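Glycosyl hydrolase (Rhizobium leguminosarum bv. trifolii, PDB 5NDX) probably hydrolyses O-glycosidic bonds as a family 39 glycosyl hydrolase, being a bacterial orthologue of human alpha-L-iduronidase. Local coordinates at residues A[105-110]-A[152-157]; A[231-236]-A[416-421]; A[454-459]-A[484-489]; A[533-538]-A[612-617]. The protein carries 2 engineered substitutions. All blocks are in the same frame, centred on the assembly; numbering follows the deposited sequence. Where two conformers were deposited one is given.

Interaction 1. Residues A[105-110]-A[152-157]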
# COMPACT_ATOMS: atom_id res chain seq x y z
N THR A 105 -8.48 13.79 29.84
CA THR A 105 -8.34 15.26 29.79
C THR A 105 -7.00 15.83 30.27
O THR A 105 -6.74 17.00 30.07
CB THR A 105 -9.45 15.89 30.64
OG1 THR A 105 -9.42 15.30 31.95
CG2 THR A 105 -10.82 15.61 30.00
N ASP A 106 -6.11 15.00 30.81
CA ASP A 106 -4.91 15.47 31.50
C ASP A 106 -3.92 14.34 31.74
O ASP A 106 -4.10 13.53 32.66
CB ASP A 106 -5.27 16.14 32.84
CG ASP A 106 -4.08 16.82 33.53
OD1 ASP A 106 -3.01 17.02 32.90
OD2 ASP A 106 -4.23 17.17 34.73
N TYR A 107 -2.86 14.30 30.93
CA TYR A 107 -1.87 13.21 31.03
C TYR A 107 -0.81 13.44 32.11
O TYR A 107 0.05 12.59 32.32
CB TYR A 107 -1.25 12.89 29.65
CG TYR A 107 -2.19 12.06 28.78
CD1 TYR A 107 -2.31 10.69 28.99
CD2 TYR A 107 -2.97 12.64 27.79
CE1 TYR A 107 -3.18 9.92 28.22
CE2 TYR A 107 -3.82 11.88 27.00
CZ TYR A 107 -3.92 10.52 27.23
OH TYR A 107 -4.77 9.75 26.49
N GLU A 108 -0.90 14.58 32.81
CA GLU A 108 -0.11 14.83 34.02
C GLU A 108 -0.82 14.33 35.27
O GLU A 108 -0.18 14.11 36.29
CB GLU A 108 0.21 16.30 34.14
CG GLU A 108 0.90 16.81 32.89
CD GLU A 108 1.63 18.11 33.11
OE1 GLU A 108 2.58 18.10 33.90
OE2 GLU A 108 1.26 19.13 32.48
N ASP A 109 -2.13 14.12 35.18
CA ASP A 109 -2.87 13.48 36.24
C ASP A 109 -2.55 11.99 36.22
O ASP A 109 -3.00 11.27 35.33
CB ASP A 109 -4.36 13.74 36.01
CG ASP A 109 -5.25 13.08 37.05
OD1 ASP A 109 -4.88 12.05 37.65
OD2 ASP A 109 -6.36 13.59 37.24
N MET A 110 -1.83 11.51 37.23
CA MET A 110 -1.39 10.12 37.27
C MET A 110 -2.49 9.05 37.39
O MET A 110 -2.22 7.86 37.13
CB MET A 110 -0.33 9.92 38.37
CG MET A 110 1.00 10.60 38.05
SD MET A 110 1.87 9.95 36.59
CE MET A 110 2.19 8.27 37.13
N TRP A 152 -3.85 17.96 21.88
CA TRP A 152 -4.89 18.65 22.70
C TRP A 152 -4.40 19.79 23.58
O TRP A 152 -4.82 20.93 23.42
CB TRP A 152 -5.72 17.63 23.52
CG TRP A 152 -7.18 17.47 23.08
CD1 TRP A 152 -8.09 18.47 22.85
CD2 TRP A 152 -7.89 16.23 22.88
NE1 TRP A 152 -9.31 17.93 22.50
CE2 TRP A 152 -9.22 16.56 22.51
CE3 TRP A 152 -7.54 14.87 22.97
CZ2 TRP A 152 -10.19 15.59 22.23
CZ3 TRP A 152 -8.51 13.90 22.70
CH2 TRP A 152 -9.82 14.27 22.33
N THR A 153 -3.53 19.46 24.53
CA THR A 153 -2.63 20.43 25.16
C THR A 153 -1.53 19.56 25.75
O THR A 153 -0.45 19.43 25.15
CB THR A 153 -3.33 21.32 26.26
OG1 THR A 153 -4.52 20.67 26.74
CG2 THR A 153 -3.69 22.75 25.74
N TYR A 154 -1.86 18.93 26.88
CA TYR A 154 -1.05 17.97 27.66
C TYR A 154 0.44 18.26 27.89
O TYR A 154 0.95 17.98 28.99
CB TYR A 154 -1.25 16.55 27.14
CG TYR A 154 -2.69 16.18 26.77
CD1 TYR A 154 -3.76 16.49 27.62
CD2 TYR A 154 -2.98 15.49 25.58
CE1 TYR A 154 -5.07 16.14 27.28
CE2 TYR A 154 -4.28 15.12 25.24
CZ TYR A 154 -5.31 15.45 26.09
OH TYR A 154 -6.60 15.10 25.75
N GLY A 155 1.14 18.80 26.89
CA GLY A 155 2.52 19.27 27.03
C GLY A 155 3.52 18.14 26.83
O GLY A 155 3.15 16.98 26.63
N ILE A 156 4.80 18.51 26.89
CA ILE A 156 5.90 17.56 26.76
C ILE A 156 5.79 16.49 27.85
O ILE A 156 5.98 15.31 27.57
CB ILE A 156 7.30 18.22 26.91
CG1 ILE A 156 7.52 19.35 25.88
CG2 ILE A 156 8.41 17.18 26.80
CD1 ILE A 156 7.19 19.00 24.45
N LYS A 157 5.47 16.90 29.07
CA LYS A 157 5.44 15.97 30.19
C LYS A 157 4.26 15.02 30.07
O LYS A 157 4.41 13.84 30.31
CB LYS A 157 5.37 16.71 31.55
CG LYS A 157 6.25 16.09 32.64
CD LYS A 157 7.67 16.69 32.63
CE LYS A 157 8.50 16.33 33.87
NZ LYS A 157 8.94 14.90 33.85
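Aromatic contact dominates the meeting of 105-110 with 152-157. Tyr107 presents its CD2-CE2 edge to one face of Tyr154; the ring centroids are 4.9 Å apart and the planes stand at 85°, which defines a T-shaped pair. Tyr107 CD2 sits over the centre of the Tyr154 ring and approaches Tyr154 CD2 to 3.6 Å. The CB of Tyr107 points toward the other segment, and chi1 of -78° carries the ring edge onto Tyr154. Trp151 adds another edge-to-face pair to Tyr154.

One carbonyl meets the ring edge, and polar bonds shape the first segment. Thr105 O lies in the plane of the Tyr154 ring, 3.4 Å from Tyr154 CE1. Asp106 OD1 accepts from Glu108 N at 3.2 Å, approached from above the carboxylate plane, so an Asx turn sits within the type I turn Asp106-Asp109. Tyr107 O is hydrogen-bonded to Asn161 ND2 of helix 155-171.

On the exposed side, Glu108 OE1 passes Lys157 CB at 3.9 Å, but the bent lysine chain carries its ammonium group away, and the charges do not pair.

Both segments belong to connections that follow adjacent barrel strands, 91-95 and 140-142, and the Tyr154 side chain is about 11 Å from that of Gln146, the altered residue at the predicted proton-donor position. With no direct hydrogen bond between the segments, their fit rests on ring shape and on a carbonyl oxygen facing an aromatic C-H edge.

Interaction 2. Residues A[231-236]-A[416-421]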
# COMPACT_ATOMS: atom_id res chain seq x y z
N LEU A 231 2.29 22.40 -6.34
CA LEU A 231 3.67 22.48 -6.00
C LEU A 231 4.34 21.14 -6.33
O LEU A 231 3.69 20.08 -6.39
CB LEU A 231 3.80 22.81 -4.51
CG LEU A 231 3.13 24.10 -4.02
CD1 LEU A 231 3.45 24.30 -2.54
CD2 LEU A 231 3.52 25.35 -4.79
N THR A 232 5.64 21.22 -6.58
CA THR A 232 6.43 20.10 -7.09
C THR A 232 7.01 19.27 -5.93
O THR A 232 7.77 19.80 -5.15
CB THR A 232 7.55 20.62 -8.01
OG1 THR A 232 6.93 21.18 -9.18
CG2 THR A 232 8.42 19.48 -8.47
N PRO A 233 6.63 18.00 -5.78
CA PRO A 233 7.33 17.17 -4.75
C PRO A 233 8.87 17.20 -4.85
O PRO A 233 9.39 17.13 -5.94
CB PRO A 233 6.82 15.75 -5.04
CG PRO A 233 5.46 15.96 -5.67
CD PRO A 233 5.62 17.22 -6.52
N LYS A 234 9.56 17.33 -3.73
CA LYS A 234 11.04 17.22 -3.67
C LYS A 234 11.39 15.87 -3.03
O LYS A 234 11.52 15.76 -1.82
CB LYS A 234 11.64 18.38 -2.81
CG LYS A 234 11.79 19.72 -3.52
CD LYS A 234 10.56 20.05 -4.36
CE LYS A 234 10.39 21.50 -4.90
NZ LYS A 234 9.23 22.15 -4.19
N THR A 235 11.47 14.83 -3.84
CA THR A 235 11.51 13.48 -3.30
C THR A 235 12.84 13.20 -2.57
O THR A 235 12.83 12.60 -1.49
CB THR A 235 11.22 12.41 -4.36
OG1 THR A 235 12.09 12.59 -5.48
CG2 THR A 235 9.82 12.52 -4.85
N ASN A 236 13.95 13.61 -3.16
CA ASN A 236 15.25 13.41 -2.50
C ASN A 236 15.35 14.09 -1.14
O ASN A 236 16.08 13.58 -0.25
CB ASN A 236 16.45 13.76 -3.41
CG ASN A 236 16.96 12.55 -4.26
OD1 ASN A 236 17.14 12.66 -5.48
ND2 ASN A 236 17.19 11.44 -3.63
N ASP A 416 10.69 14.62 -10.46
CA ASP A 416 9.86 15.39 -9.55
C ASP A 416 8.87 16.27 -10.30
O ASP A 416 7.70 16.37 -9.92
CB ASP A 416 10.76 16.24 -8.64
CG ASP A 416 11.45 15.40 -7.58
OD1 ASP A 416 11.21 14.19 -7.46
OD2 ASP A 416 12.24 15.96 -6.82
N ALA A 417 9.32 16.88 -11.40
CA ALA A 417 8.43 17.78 -12.14
C ALA A 417 7.27 17.04 -12.78
O ALA A 417 7.42 16.01 -13.49
CB ALA A 417 9.20 18.65 -13.15
N ILE A 418 6.09 17.58 -12.53
CA ILE A 418 4.81 16.97 -12.93
C ILE A 418 4.52 17.12 -14.42
O ILE A 418 3.96 16.26 -15.05
CB ILE A 418 3.67 17.63 -12.12
CG1 ILE A 418 3.85 17.25 -10.64
CG2 ILE A 418 2.30 17.17 -12.59
CD1 ILE A 418 3.29 18.29 -9.71
N ASN A 419 4.94 18.23 -14.97
CA ASN A 419 4.67 18.74 -16.28
C ASN A 419 5.75 18.32 -17.30
O ASN A 419 5.95 19.07 -18.26
CB ASN A 419 4.70 20.30 -16.15
CG ASN A 419 6.03 20.79 -15.56
OD1 ASN A 419 6.99 20.94 -16.27
ND2 ASN A 419 6.11 20.92 -14.25
N ARG A 420 6.55 17.27 -17.03
CA ARG A 420 7.58 16.81 -17.95
C ARG A 420 7.16 15.49 -18.56
O ARG A 420 6.58 14.64 -17.88
CB ARG A 420 8.92 16.65 -17.27
CG ARG A 420 9.50 17.96 -16.74
CD ARG A 420 10.72 18.48 -17.48
NE ARG A 420 11.76 17.44 -17.50
CZ ARG A 420 12.62 17.14 -16.52
NH1 ARG A 420 12.65 17.80 -15.34
NH2 ARG A 420 13.47 16.14 -16.73
N SER A 421 7.38 15.38 -19.86
CA SER A 421 7.03 14.23 -20.69
C SER A 421 8.28 13.83 -21.46
O SER A 421 9.30 14.48 -21.41
CB SER A 421 5.89 14.58 -21.65
OG SER A 421 6.32 15.63 -22.53
O HOH W 1 5.94 20.26 -11.38
O HOH W 2 14.39 15.33 -5.59
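Asp416 forms the tight half of this contact, its carboxylate gripping the start of helix 235-252 at two points. Asp416 OD1 uses its syn lone pair to accept from Thr235 OG1 at 2.7 Å, while Asp416 OD2 accepts from Thr235 N at 3.3 Å, met from above the carboxylate plane. Thr235 OG1 can make this bond because it occupies the crowded position between backbone N and carbonyl carbon (chi1 53°). A salt bridge from Arg290 NE to Asp416 OD1 probably helps keep the acid ionised. Thr232 CG2 also packs closely, 3.5 Å from Asp416 O.

Away from the carboxylate the fit loosens. The Ile418 side chain crosses Pro233 at about a right angle, its CD1 coming only to 4.1 Å from Pro233 CD. Water takes over here: one molecule accepts from Ile418 N at 2.9 Å and is hydrogen-bonded to Thr232 OG1 at 2.6 Å. A second water, beside the acid, donates to Asp416 OD2 and accepts from Asn236 N.

Helix 282-300 backs the contact, with Tyr283 OH hydrogen-bonded to Asp416 O and Gln294 NE2 to Thr235 OG1. The junction thus brings the link between strands 407-413 and 422-431 of the mixed sheet against barrel helices 235-252 and 282-300.

Interaction 3. Residues A[454-459]-A[484-489]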
# COMPACT_ATOMS: atom_id res chain seq x y z
N GLU A 454 -7.39 8.41 -18.00
CA GLU A 454 -7.35 8.82 -19.40
C GLU A 454 -8.57 8.25 -20.13
O GLU A 454 -9.22 8.92 -20.96
CB GLU A 454 -6.07 8.41 -20.15
CG GLU A 454 -4.82 9.22 -19.78
CD GLU A 454 -4.16 8.79 -18.43
OE1 GLU A 454 -4.68 7.91 -17.69
OE2 GLU A 454 -3.11 9.38 -18.08
N VAL A 455 -8.89 7.00 -19.82
CA VAL A 455 -10.00 6.36 -20.48
C VAL A 455 -11.30 7.10 -20.14
O VAL A 455 -12.12 7.35 -20.99
CB VAL A 455 -10.07 4.87 -20.09
CG1 VAL A 455 -11.36 4.26 -20.61
CG2 VAL A 455 -8.88 4.13 -20.69
N TRP A 456 -11.50 7.38 -18.85
CA TRP A 456 -12.65 8.11 -18.37
C TRP A 456 -12.79 9.50 -18.99
O TRP A 456 -13.90 9.89 -19.39
CB TRP A 456 -12.54 8.25 -16.86
CG TRP A 456 -13.63 9.06 -16.19
CD1 TRP A 456 -14.97 8.75 -16.13
CD2 TRP A 456 -13.47 10.27 -15.46
NE1 TRP A 456 -15.63 9.69 -15.39
CE2 TRP A 456 -14.73 10.63 -14.96
CE3 TRP A 456 -12.37 11.09 -15.18
CZ2 TRP A 456 -14.93 11.80 -14.19
CZ3 TRP A 456 -12.56 12.25 -14.41
CH2 TRP A 456 -13.84 12.58 -13.91
N GLU A 457 -11.68 10.24 -19.09
CA GLU A 457 -11.71 11.57 -19.66
C GLU A 457 -12.15 11.50 -21.12
O GLU A 457 -12.75 12.42 -21.62
CB GLU A 457 -10.34 12.28 -19.58
CG GLU A 457 -10.02 12.77 -18.19
CD GLU A 457 -8.67 13.51 -18.08
OE1 GLU A 457 -8.21 14.19 -19.03
OE2 GLU A 457 -8.10 13.40 -16.98
N ALA A 458 -11.82 10.42 -21.82
CA ALA A 458 -12.21 10.28 -23.24
C ALA A 458 -13.62 9.69 -23.38
O ALA A 458 -14.11 9.60 -24.49
CB ALA A 458 -11.19 9.43 -24.02
N GLN A 459 -14.28 9.27 -22.30
CA GLN A 459 -15.62 8.72 -22.42
C GLN A 459 -16.64 9.87 -22.61
O GLN A 459 -16.61 10.84 -21.84
CB GLN A 459 -16.00 7.91 -21.18
CG GLN A 459 -15.37 6.54 -21.14
CD GLN A 459 -15.61 5.81 -19.83
OE1 GLN A 459 -15.93 6.40 -18.81
NE2 GLN A 459 -15.43 4.53 -19.87
N ALA A 484 -17.44 -0.87 -17.31
CA ALA A 484 -16.78 -2.09 -17.75
C ALA A 484 -15.49 -1.70 -18.49
O ALA A 484 -14.46 -2.34 -18.32
CB ALA A 484 -17.69 -2.97 -18.66
N GLU A 485 -15.54 -0.63 -19.26
CA GLU A 485 -14.35 -0.11 -19.93
C GLU A 485 -13.31 0.39 -18.91
O GLU A 485 -12.14 0.11 -19.05
CB GLU A 485 -14.78 0.95 -20.97
CG GLU A 485 -13.67 1.60 -21.76
CD GLU A 485 -14.15 2.81 -22.66
OE1 GLU A 485 -15.37 3.22 -22.66
OE2 GLU A 485 -13.28 3.36 -23.36
N LEU A 486 -13.74 1.08 -17.85
CA LEU A 486 -12.81 1.54 -16.82
C LEU A 486 -12.21 0.41 -16.04
O LEU A 486 -11.00 0.44 -15.73
CB LEU A 486 -13.49 2.53 -15.84
CG LEU A 486 -14.00 3.85 -16.42
CD1 LEU A 486 -14.54 4.71 -15.31
CD2 LEU A 486 -12.99 4.67 -17.21
N ARG A 487 -13.01 -0.59 -15.71
CA ARG A 487 -12.51 -1.73 -14.97
C ARG A 487 -11.54 -2.62 -15.80
O ARG A 487 -10.71 -3.35 -15.21
CB ARG A 487 -13.67 -2.57 -14.38
CG ARG A 487 -14.43 -1.82 -13.31
CD ARG A 487 -15.27 -2.72 -12.44
NE ARG A 487 -15.59 -2.07 -11.18
CZ ARG A 487 -16.71 -1.42 -10.95
NH1 ARG A 487 -17.67 -1.37 -11.87
NH2 ARG A 487 -16.89 -0.82 -9.79
N ARG A 488 -11.66 -2.63 -17.12
CA ARG A 488 -10.62 -3.27 -17.97
C ARG A 488 -9.31 -2.48 -17.87
O ARG A 488 -8.23 -3.06 -17.67
CB ARG A 488 -11.08 -3.39 -19.42
CG ARG A 488 -10.10 -4.02 -20.45
CD ARG A 488 -10.65 -4.02 -21.91
NE ARG A 488 -12.16 -3.97 -21.99
CZ ARG A 488 -12.96 -2.96 -22.47
NH1 ARG A 488 -12.46 -1.82 -23.00
NH2 ARG A 488 -14.31 -3.10 -22.43
N ALA A 489 -9.43 -1.15 -17.97
CA ALA A 489 -8.28 -0.27 -17.94
C ALA A 489 -7.62 -0.18 -16.59
O ALA A 489 -6.43 0.14 -16.54
CB ALA A 489 -8.65 1.14 -18.43
O HOH W 3 -12.58 6.07 -23.39
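Two helices, 452-457 at its C-terminal end and 480-489 over its last turns, lie side by side and come closest at Val455 and Leu486, whose CA atoms are 6.7 Å apart. Leu486 fills the interface with its CD2 methyl, which sits 3.6 Å from Trp456 CB and 3.8 Å from Val455 CG1. The other valine branch, CG2, reaches Ala489 CB at 3.8 Å, so the two methyls of Val455 serve successive turns of the facing helix.

Gln459 and Glu485 meet tip to tip. Gln459 NE2 donates to Glu485 OE1 at 3.1 Å along a fairly straight path (159°), nearly in its own amide plane but from above the carboxylate, the two planes being 63° apart. NE2 has its strongest partner in Gln482 O, just before the second segment, whereas the buried Gln459 OE1 has no polar partner in the model. A water donates to both Val455 O and Glu485 OE2, at 2.8 Å each, and thus ties the carboxylate back to the first helix.

The Trp456 indole turns away to stack on Trp320, with NE1 hydrogen-bonded to Pro475 O. The arrangement is a helix-loop-helix excursion, with an apolar contact around Leu486 and Val455 and a partly buried Gln459-Glu485 pair beside it, inserted between strands 436-445 and 493-503, antiparallel neighbours in the mixed sheet.

Interaction 4. Residues A[533-538]-A[612-617]. Unlike the reference sequence in segment 533-538: Ala534 (reference Thr). With SO4 (sulfate ion), chain H; SO4 (sulfate ion), chain G.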
# COMPACT_ATOMS: atom_id res chain seq x y z
N ALA A 533 -0.92 -23.83 -8.67
CA ALA A 533 -1.86 -24.20 -7.66
C ALA A 533 -3.17 -23.39 -7.79
O ALA A 533 -3.19 -22.20 -8.14
CB ALA A 533 -1.24 -23.98 -6.29
N ALA A 534 -4.26 -24.08 -7.53
CA ALA A 534 -5.56 -23.47 -7.58
C ALA A 534 -5.71 -22.40 -6.49
O ALA A 534 -5.06 -22.46 -5.45
CB ALA A 534 -6.64 -24.54 -7.47
N PRO A 535 -6.50 -21.36 -6.77
CA PRO A 535 -6.75 -20.38 -5.70
C PRO A 535 -7.60 -20.99 -4.57
O PRO A 535 -8.23 -22.00 -4.78
CB PRO A 535 -7.55 -19.28 -6.40
CG PRO A 535 -7.70 -19.68 -7.80
CD PRO A 535 -7.22 -21.07 -8.01
N THR A 536 -7.70 -20.31 -3.44
CA THR A 536 -8.44 -20.78 -2.29
C THR A 536 -9.25 -19.70 -1.62
O THR A 536 -8.97 -18.50 -1.79
CB THR A 536 -7.50 -21.38 -1.23
OG1 THR A 536 -6.67 -20.37 -0.66
CG2 THR A 536 -6.62 -22.48 -1.84
N GLY A 537 -10.23 -20.11 -0.83
CA GLY A 537 -10.90 -19.17 0.10
C GLY A 537 -11.75 -18.10 -0.61
O GLY A 537 -11.72 -16.95 -0.23
N LEU A 538 -12.50 -18.49 -1.63
CA LEU A 538 -13.28 -17.53 -2.39
C LEU A 538 -14.45 -17.02 -1.58
O LEU A 538 -15.26 -17.84 -1.20
CB LEU A 538 -13.85 -18.14 -3.65
CG LEU A 538 -14.77 -17.26 -4.50
CD1 LEU A 538 -14.05 -16.01 -4.96
CD2 LEU A 538 -15.25 -18.03 -5.71
N ARG A 612 -0.69 -22.22 -18.62
CA ARG A 612 -1.36 -23.36 -18.00
C ARG A 612 -2.36 -22.91 -16.93
O ARG A 612 -2.03 -22.10 -16.08
CB ARG A 612 -0.35 -24.33 -17.41
CG ARG A 612 0.57 -24.93 -18.47
CD ARG A 612 1.68 -25.77 -17.84
NE ARG A 612 2.58 -24.91 -17.05
CZ ARG A 612 3.90 -25.05 -16.96
NH1 ARG A 612 4.54 -26.00 -17.59
NH2 ARG A 612 4.58 -24.23 -16.17
N ARG A 613 -3.56 -23.47 -16.97
CA ARG A 613 -4.60 -23.23 -15.99
C ARG A 613 -4.44 -24.13 -14.80
O ARG A 613 -4.04 -25.26 -14.95
CB ARG A 613 -5.99 -23.48 -16.59
CG ARG A 613 -7.06 -22.73 -15.80
CD ARG A 613 -8.52 -22.94 -16.25
NE ARG A 613 -9.05 -24.31 -16.39
CZ ARG A 613 -9.07 -25.27 -15.48
NH1 ARG A 613 -8.50 -25.13 -14.30
NH2 ARG A 613 -9.62 -26.44 -15.77
N SER A 614 -4.75 -23.63 -13.61
CA SER A 614 -4.75 -24.48 -12.41
C SER A 614 -5.80 -25.55 -12.70
O SER A 614 -6.91 -25.19 -13.08
CB SER A 614 -5.11 -23.72 -11.14
OG SER A 614 -6.27 -22.93 -11.32
N GLU A 615 -5.38 -26.82 -12.62
CA GLU A 615 -6.25 -28.02 -12.88
C GLU A 615 -7.63 -27.97 -12.17
O GLU A 615 -8.65 -28.43 -12.68
CB GLU A 615 -5.50 -29.31 -12.48
CG GLU A 615 -4.59 -29.84 -13.58
CD GLU A 615 -3.54 -30.82 -13.06
OE1 GLU A 615 -2.56 -31.08 -13.80
OE2 GLU A 615 -3.68 -31.32 -11.92
N LEU A 616 -7.61 -27.38 -10.99
CA LEU A 616 -8.77 -27.06 -10.22
C LEU A 616 -9.00 -25.52 -10.41
O LEU A 616 -8.07 -24.72 -10.28
CB LEU A 616 -8.41 -27.42 -8.77
CG LEU A 616 -9.22 -27.67 -7.47
CD1 LEU A 616 -8.41 -28.69 -6.68
CD2 LEU A 616 -9.53 -26.46 -6.55
N CYS A 617 -10.24 -25.16 -10.70
CA CYS A 617 -10.78 -23.86 -10.38
C CYS A 617 -11.40 -23.86 -8.97
O CYS A 617 -11.60 -24.90 -8.40
CB CYS A 617 -11.69 -23.38 -11.53
SG CYS A 617 -10.60 -23.19 -13.02
S SO4 H . -3.58 -27.46 -6.31
O1 SO4 H . -2.39 -27.61 -7.17
O2 SO4 H . -3.92 -28.78 -5.72
O3 SO4 H . -3.26 -26.51 -5.22
O4 SO4 H . -4.74 -26.98 -7.10
S SO4 G . -7.74 -24.14 -20.58
O1 SO4 G . -7.56 -24.76 -21.92
O2 SO4 G . -6.42 -23.76 -20.04
O3 SO4 G . -8.60 -22.94 -20.71
O4 SO4 G . -8.38 -25.11 -19.66
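Ser614 OG is the best-held polar atom here, gripped by two hydrogen bonds: it donates to Leu616 O at 2.7 Å and is also hydrogen-bonded to Ala606 N of strand 601-607. The crowded rotamer (chi1 48°), with OG between backbone N and carbonyl carbon, turns the hydroxyl back over its own loop, where it meets Leu616 O somewhat above the carbonyl plane.

Across the contact the segments meet by van der Waals touches over a small area, one methyl against a carbonyl oxygen as well as against leucine carbons. Ser614 CB lies against Ala534 CA at 3.6 Å, and Ala534 CB, in a residue that differs from the reference sequence, is pressed to 3.2 Å from Leu616 O. Leu616 CD2 comes alongside the same methyl, 3.6 Å from Ala534 CB. Pro535 CD adds a looser touch to Ser614 OG at 3.9 Å.

Two sulfate ions, probably from the crystallisation liquor, mark the flanks. Ala534 N donates to O4 of one (chain H) at 3.0 Å and 158°. Arg613 NE makes only a weak bond to O4 of the other (chain G), 3.4 Å long and bent to 133°. Arg613 NH1 is modelled 2.0 Å from Ser614 O, too close to be a bond, so the placing of that guanidinium deserves little weight.

The disulfide Cys617-Cys605 fastens the 612-617 loop to strand 601-607. Pro535 packs on Trp556 of strand 549-557 and on Val604 of strand 601-607, bridging the three- and four-stranded sheets of a C-terminal beta-sandwich whose strand arrangement is consistent with a fibronectin type III-like domain.

From the N terminus the contacts run strictly in series; none nests in or crosses another. Interaction 1 closes first, joining successive strand-to-helix connections at one end of the barrel. Interaction 2 spans 179 intervening residues and unites the barrel with the mixed sheet. Interaction 3 closes a short excursion, 24 residues lying between its segments, inserted between two strands of that sheet, its nearest atoms about 10 Å from interaction 2. Interaction 4 then pins the entry of the C-terminal beta-sandwich to the loop before its last strand. Its centre is about 29 Å from that of interaction 3 but about 55 Å from that of interaction 1, on the opposite side of the chain's centre.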